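Local coordinates for sorbitol dehydrogenase (Gluconobacter oxydans, PDB 5ITG), which probably oxidises D-sorbitol to L-sorbose with a nicotinamide cofactor, as a member of the mannitol dehydrogenase family, at residues F144-P158 / R199-P211. Numbering follows the deposited sequence.
Sequences FDLENAAVKADLKNP and RKAFLGYAKARDP
Phe144 and Ala201 bring the two backbones closest, their CA atoms 5.4 Å apart; the axis of helix 149-156 passes 10.7 Å from that of helix 199-209, crossing it at -42°. Helix 149-156 and the loop residues at both its ends pack on helix 199-209 in the Rossmann domain of the mannitol dehydrogenase family. Asn148 caps the shorter helix, its OD1 accepting from Val151 N on a lone pair in the carbonyl plane.

The Phe144 ring packs on one turn of helix 199-209, with Ala201 O over the centre of one face, 3.4 Å above the plane. Phe144 CE2 meets Tyr205 CB at 3.6 Å. With CG anti to the backbone N (chi1 -176°), the ring runs alongside Tyr205, both side chains pointing the same way. Gly204 makes this possible, since a CB there would collide with Phe144 CB. Phe165 of helix 164-177 packs edge-to-face with Phe144 and also touches Tyr205. An alanine in place of Phe144 is likely to open a gap over Ala201 O and deprive Tyr205 CB and Phe165 of a packing partner.

The Tyr205 ring lies against helix 149-156. Leu155 CD1 makes a CH-pi contact over one face, 3.8 Å from the ring centroid, while Val151 CG1 and Asp154 CB approach the edge. The Asp154 carboxylate is held by Thr163 and Ser162. Beyond, the Pro158 ring crosses Arg209 at about a right angle, and one water accepts from Tyr205 OH at 2.8 Å and donates to Pro158 O at 2.9 Å.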
loop_
_atom_site.group_PDB
_atom_site.type_symbol
_atom_site.label_atom_id
_atom_site.label_comp_id
_atom_site.label_asym_id
_atom_site.label_seq_id
_atom_site.Cartn_x
_atom_site.Cartn_y
_atom_site.Cartn_z
ATOM N N PHE A 144 -3.127 0.384 21.652
ATOM C CA PHE A 144 -4.332 1.082 21.220
ATOM C C PHE A 144 -4.519 2.224 22.221
ATOM O O PHE A 144 -4.575 1.989 23.429
ATOM C CB PHE A 144 -5.525 0.131 21.270
ATOM C CG PHE A 144 -6.800 0.723 20.753
ATOM C CD1 PHE A 144 -6.934 1.052 19.410
ATOM C CD2 PHE A 144 -7.876 0.939 21.610
ATOM C CE1 PHE A 144 -8.131 1.590 18.920
ATOM C CE2 PHE A 144 -9.069 1.472 21.136
ATOM C CZ PHE A 144 -9.201 1.799 19.788
ATOM N N ASP A 145 -4.615 3.452 21.717
ATOM C CA ASP A 145 -4.737 4.625 22.575
ATOM C C ASP A 145 -6.130 4.880 23.138
ATOM O O ASP A 145 -7.003 5.412 22.454
ATOM C CB ASP A 145 -4.265 5.867 21.824
ATOM C CG ASP A 145 -3.779 6.954 22.757
ATOM O OD1 ASP A 145 -4.387 7.124 23.836
ATOM O OD2 ASP A 145 -2.799 7.643 22.409
ATOM N N LEU A 146 -6.321 4.514 24.400
ATOM C CA LEU A 146 -7.604 4.696 25.072
ATOM C C LEU A 146 -7.849 6.143 25.484
ATOM O O LEU A 146 -8.907 6.473 26.015
ATOM C CB LEU A 146 -7.670 3.795 26.306
ATOM C CG LEU A 146 -7.496 2.308 25.989
ATOM C CD1 LEU A 146 -7.443 1.504 27.282
ATOM C CD2 LEU A 146 -8.638 1.848 25.098
ATOM N N GLU A 147 -6.869 7.003 25.234
ATOM C CA GLU A 147 -6.991 8.410 25.582
ATOM C C GLU A 147 -7.567 9.227 24.434
ATOM O O GLU A 147 -7.949 10.382 24.616
ATOM C CB GLU A 147 -5.627 8.970 25.983
ATOM C CG GLU A 147 -5.003 8.239 27.164
ATOM C CD GLU A 147 -5.949 8.155 28.348
ATOM O OE1 GLU A 147 -6.319 9.216 28.892
ATOM O OE2 GLU A 147 -6.328 7.028 28.731
ATOM N N ASN A 148 -7.629 8.627 23.249
ATOM C CA ASN A 148 -8.162 9.326 22.093
ATOM C C ASN A 148 -9.583 9.805 22.382
ATOM O O ASN A 148 -10.416 9.052 22.889
ATOM C CB ASN A 148 -8.137 8.417 20.864
ATOM C CG ASN A 148 -8.708 9.089 19.640
ATOM O OD1 ASN A 148 -9.919 9.103 19.436
ATOM N ND2 ASN A 148 -7.838 9.673 18.826
ATOM N N ALA A 149 -9.845 11.066 22.055
ATOM C CA ALA A 149 -11.146 11.689 22.296
ATOM C C ALA A 149 -12.342 10.912 21.761
ATOM O O ALA A 149 -13.288 10.627 22.503
ATOM C CB ALA A 149 -11.154 13.109 21.718
ATOM N N ALA A 150 -12.312 10.580 20.474
ATOM C CA ALA A 150 -13.417 9.849 19.867
ATOM C C ALA A 150 -13.597 8.477 20.502
ATOM O O ALA A 150 -14.723 8.013 20.689
ATOM C CB ALA A 150 -13.190 9.708 18.367
ATOM N N VAL A 151 -12.487 7.825 20.832
ATOM C CA VAL A 151 -12.544 6.499 21.446
ATOM C C VAL A 151 -13.215 6.539 22.813
ATOM O O VAL A 151 -14.051 5.686 23.138
ATOM C CB VAL A 151 -11.130 5.899 21.612
ATOM C CG1 VAL A 151 -11.201 4.597 22.395
ATOM C CG2 VAL A 151 -10.511 5.660 20.251
ATOM N N LYS A 152 -12.844 7.529 23.620
ATOM C CA LYS A 152 -13.420 7.672 24.950
ATOM C C LYS A 152 -14.911 7.964 24.849
ATOM O O LYS A 152 -15.709 7.453 25.633
ATOM C CB LYS A 152 -12.711 8.791 25.714
ATOM C CG LYS A 152 -11.218 8.547 25.914
ATOM C CD LYS A 152 -10.539 9.720 26.618
ATOM C CE LYS A 152 -11.069 9.914 28.033
ATOM N NZ LYS A 152 -10.879 8.686 28.860
ATOM N N ALA A 153 -15.292 8.783 23.874
ATOM C CA ALA A 153 -16.697 9.118 23.688
ATOM C C ALA A 153 -17.475 7.861 23.312
ATOM O O ALA A 153 -18.595 7.639 23.787
ATOM C CB ALA A 153 -16.845 10.179 22.603
ATOM N N ASP A 154 -16.885 7.039 22.449
ATOM C CA ASP A 154 -17.531 5.800 22.034
ATOM C C ASP A 154 -17.701 4.892 23.240
ATOM O O ASP A 154 -18.727 4.220 23.388
ATOM C CB ASP A 154 -16.690 5.092 20.968
ATOM C CG ASP A 154 -16.965 5.613 19.576
ATOM O OD1 ASP A 154 -17.440 6.765 19.461
ATOM O OD2 ASP A 154 -16.699 4.879 18.600
ATOM N N LEU A 155 -16.687 4.875 24.096
ATOM C CA LEU A 155 -16.717 4.051 25.296
ATOM C C LEU A 155 -17.834 4.518 26.238
ATOM O O LEU A 155 -18.391 3.721 26.992
ATOM C CB LEU A 155 -15.348 4.109 25.990
ATOM C CG LEU A 155 -14.500 2.827 26.068
ATOM C CD1 LEU A 155 -14.645 1.992 24.814
ATOM C CD2 LEU A 155 -13.041 3.198 26.289
ATOM N N LYS A 156 -18.174 5.805 26.177
ATOM C CA LYS A 156 -19.237 6.351 27.020
ATOM C C LYS A 156 -20.604 5.935 26.477
ATOM O O LYS A 156 -21.478 5.524 27.238
ATOM C CB LYS A 156 -19.139 7.877 27.087
ATOM C CG LYS A 156 -20.115 8.527 28.066
ATOM C CD LYS A 156 -19.774 9.999 28.290
ATOM C CE LYS A 156 -20.724 10.652 29.289
ATOM N NZ LYS A 156 -20.345 12.068 29.568
ATOM N N ASN A 157 -20.787 6.043 25.163
ATOM C CA ASN A 157 -22.038 5.639 24.527
ATOM C C ASN A 157 -21.762 4.675 23.371
ATOM O O ASN A 157 -21.963 5.011 22.203
ATOM C CB ASN A 157 -22.813 6.857 24.012
ATOM C CG ASN A 157 -23.394 7.694 25.138
ATOM O OD1 ASN A 157 -22.710 8.540 25.716
ATOM N ND2 ASN A 157 -24.660 7.444 25.468
ATOM N N PRO A 158 -21.319 3.447 23.695
ATOM C CA PRO A 158 -21.002 2.413 22.703
ATOM C C PRO A 158 -22.149 2.011 21.780
ATOM O O PRO A 158 -21.916 1.456 20.703
ATOM C CB PRO A 158 -20.515 1.246 23.565
ATOM C CG PRO A 158 -21.322 1.411 24.823
ATOM C CD PRO A 158 -21.217 2.902 25.061
ATOM N N ARG A 199 -6.144 -6.381 14.575
ATOM C CA ARG A 199 -6.466 -7.178 15.755
ATOM C C ARG A 199 -6.153 -6.414 17.043
ATOM O O ARG A 199 -6.955 -6.403 17.980
ATOM C CB ARG A 199 -5.698 -8.504 15.728
ATOM C CG ARG A 199 -5.938 -9.386 16.948
ATOM C CD ARG A 199 -5.339 -10.773 16.766
ATOM N NE ARG A 199 -3.892 -10.721 16.595
ATOM C CZ ARG A 199 -3.132 -11.766 16.275
ATOM N NH1 ARG A 199 -3.679 -12.961 16.086
ATOM N NH2 ARG A 199 -1.821 -11.613 16.146
ATOM N N LYS A 200 -4.994 -5.763 17.081
ATOM C CA LYS A 200 -4.586 -4.994 18.253
ATOM C C LYS A 200 -5.549 -3.836 18.533
ATOM O O LYS A 200 -5.925 -3.584 19.679
ATOM C CB LYS A 200 -3.175 -4.432 18.051
ATOM C CG LYS A 200 -2.700 -3.536 19.191
ATOM C CD LYS A 200 -1.383 -2.859 18.860
ATOM C CE LYS A 200 -0.254 -3.864 18.720
ATOM N NZ LYS A 200 1.022 -3.178 18.354
ATOM N N ALA A 201 -5.946 -3.135 17.479
ATOM C CA ALA A 201 -6.844 -1.994 17.613
ATOM C C ALA A 201 -8.257 -2.401 18.028
ATOM O O ALA A 201 -8.805 -1.874 19.001
ATOM C CB ALA A 201 -6.884 -1.217 16.304
ATOM N N PHE A 202 -8.849 -3.343 17.298
ATOM C CA PHE A 202 -10.200 -3.782 17.618
ATOM C C PHE A 202 -10.336 -4.539 18.940
ATOM O O PHE A 202 -11.344 -4.395 19.631
ATOM C CB PHE A 202 -10.772 -4.588 16.455
ATOM C CG PHE A 202 -11.075 -3.745 15.259
ATOM C CD1 PHE A 202 -12.130 -2.831 15.286
ATOM C CD2 PHE A 202 -10.267 -3.803 14.127
ATOM C CE1 PHE A 202 -12.368 -1.988 14.207
ATOM C CE2 PHE A 202 -10.497 -2.964 13.045
ATOM C CZ PHE A 202 -11.550 -2.053 13.083
ATOM N N LEU A 203 -9.331 -5.331 19.306
ATOM C CA LEU A 203 -9.383 -6.050 20.580
ATOM C C LEU A 203 -9.001 -5.090 21.701
ATOM O O LEU A 203 -9.388 -5.281 22.855
ATOM C CB LEU A 203 -8.428 -7.249 20.590
ATOM C CG LEU A 203 -8.751 -8.432 19.671
ATOM C CD1 LEU A 203 -7.782 -9.569 19.961
ATOM C CD2 LEU A 203 -10.177 -8.898 19.890
ATOM N N GLY A 204 -8.229 -4.063 21.358
ATOM C CA GLY A 204 -7.835 -3.081 22.349
ATOM C C GLY A 204 -9.071 -2.325 22.804
ATOM O O GLY A 204 -9.223 -2.022 23.988
ATOM N N TYR A 205 -9.961 -2.020 21.861
ATOM C CA TYR A 205 -11.193 -1.312 22.179
ATOM C C TYR A 205 -12.158 -2.264 22.872
ATOM O O TYR A 205 -12.793 -1.909 23.868
ATOM C CB TYR A 205 -11.836 -0.758 20.904
ATOM C CG TYR A 205 -13.172 -0.075 21.127
ATOM C CD1 TYR A 205 -14.346 -0.816 21.246
ATOM C CD2 TYR A 205 -13.260 1.313 21.225
ATOM C CE1 TYR A 205 -15.580 -0.192 21.456
ATOM C CE2 TYR A 205 -14.489 1.952 21.437
ATOM C CZ TYR A 205 -15.642 1.191 21.551
ATOM O OH TYR A 205 -16.857 1.806 21.754
ATOM N N ALA A 206 -12.259 -3.477 22.338
ATOM C CA ALA A 206 -13.139 -4.491 22.898
ATOM C C ALA A 206 -12.817 -4.770 24.364
ATOM O O ALA A 206 -13.722 -4.911 25.190
ATOM C CB ALA A 206 -13.030 -5.784 22.083
ATOM N N LYS A 207 -11.529 -4.855 24.684
ATOM C CA LYS A 207 -11.107 -5.126 26.054
ATOM C C LYS A 207 -11.587 -4.025 26.994
ATOM O O LYS A 207 -12.081 -4.300 28.085
ATOM C CB LYS A 207 -9.585 -5.234 26.137
ATOM C CG LYS A 207 -9.082 -5.598 27.518
ATOM C CD LYS A 207 -7.565 -5.590 27.579
ATOM C CE LYS A 207 -7.083 -6.061 28.937
ATOM N NZ LYS A 207 -7.629 -7.417 29.241
ATOM N N ALA A 208 -11.439 -2.778 26.564
ATOM C CA ALA A 208 -11.868 -1.650 27.376
ATOM C C ALA A 208 -13.381 -1.672 27.528
ATOM O O ALA A 208 -13.909 -1.330 28.581
ATOM C CB ALA A 208 -11.424 -0.340 26.736
ATOM N N ARG A 209 -14.068 -2.078 26.465
ATOM C CA ARG A 209 -15.527 -2.146 26.458
ATOM C C ARG A 209 -16.033 -3.221 27.421
ATOM O O ARG A 209 -16.898 -2.956 28.260
ATOM C CB ARG A 209 -16.020 -2.441 25.038
ATOM C CG ARG A 209 -17.523 -2.576 24.890
ATOM C CD ARG A 209 -18.226 -1.235 25.011
ATOM N NE ARG A 209 -19.674 -1.386 24.918
ATOM C CZ ARG A 209 -20.426 -1.991 25.832
ATOM N NH1 ARG A 209 -19.869 -2.505 26.921
ATOM N NH2 ARG A 209 -21.736 -2.083 25.657
ATOM N N ASP A 210 -15.485 -4.428 27.296
ATOM C CA ASP A 210 -15.869 -5.554 28.140
ATOM C C ASP A 210 -14.996 -6.780 27.864
ATOM O O ASP A 210 -15.047 -7.360 26.779
ATOM C CB ASP A 210 -17.346 -5.900 27.914
ATOM C CG ASP A 210 -17.713 -7.274 28.444
ATOM O OD1 ASP A 210 -17.140 -7.694 29.471
ATOM O OD2 ASP A 210 -18.590 -7.930 27.837
ATOM N N PRO A 211 -14.189 -7.194 28.855
ATOM C CA PRO A 211 -13.299 -8.353 28.722
ATOM C C PRO A 211 -13.951 -9.591 28.105
ATOM O O PRO A 211 -13.361 -10.238 27.239
ATOM C CB PRO A 211 -12.832 -8.584 30.156
ATOM C CG PRO A 211 -12.751 -7.182 30.685
ATOM C CD PRO A 211 -14.054 -6.588 30.191
HETATM O O HOH W 1 -19.166 0.659 20.658
#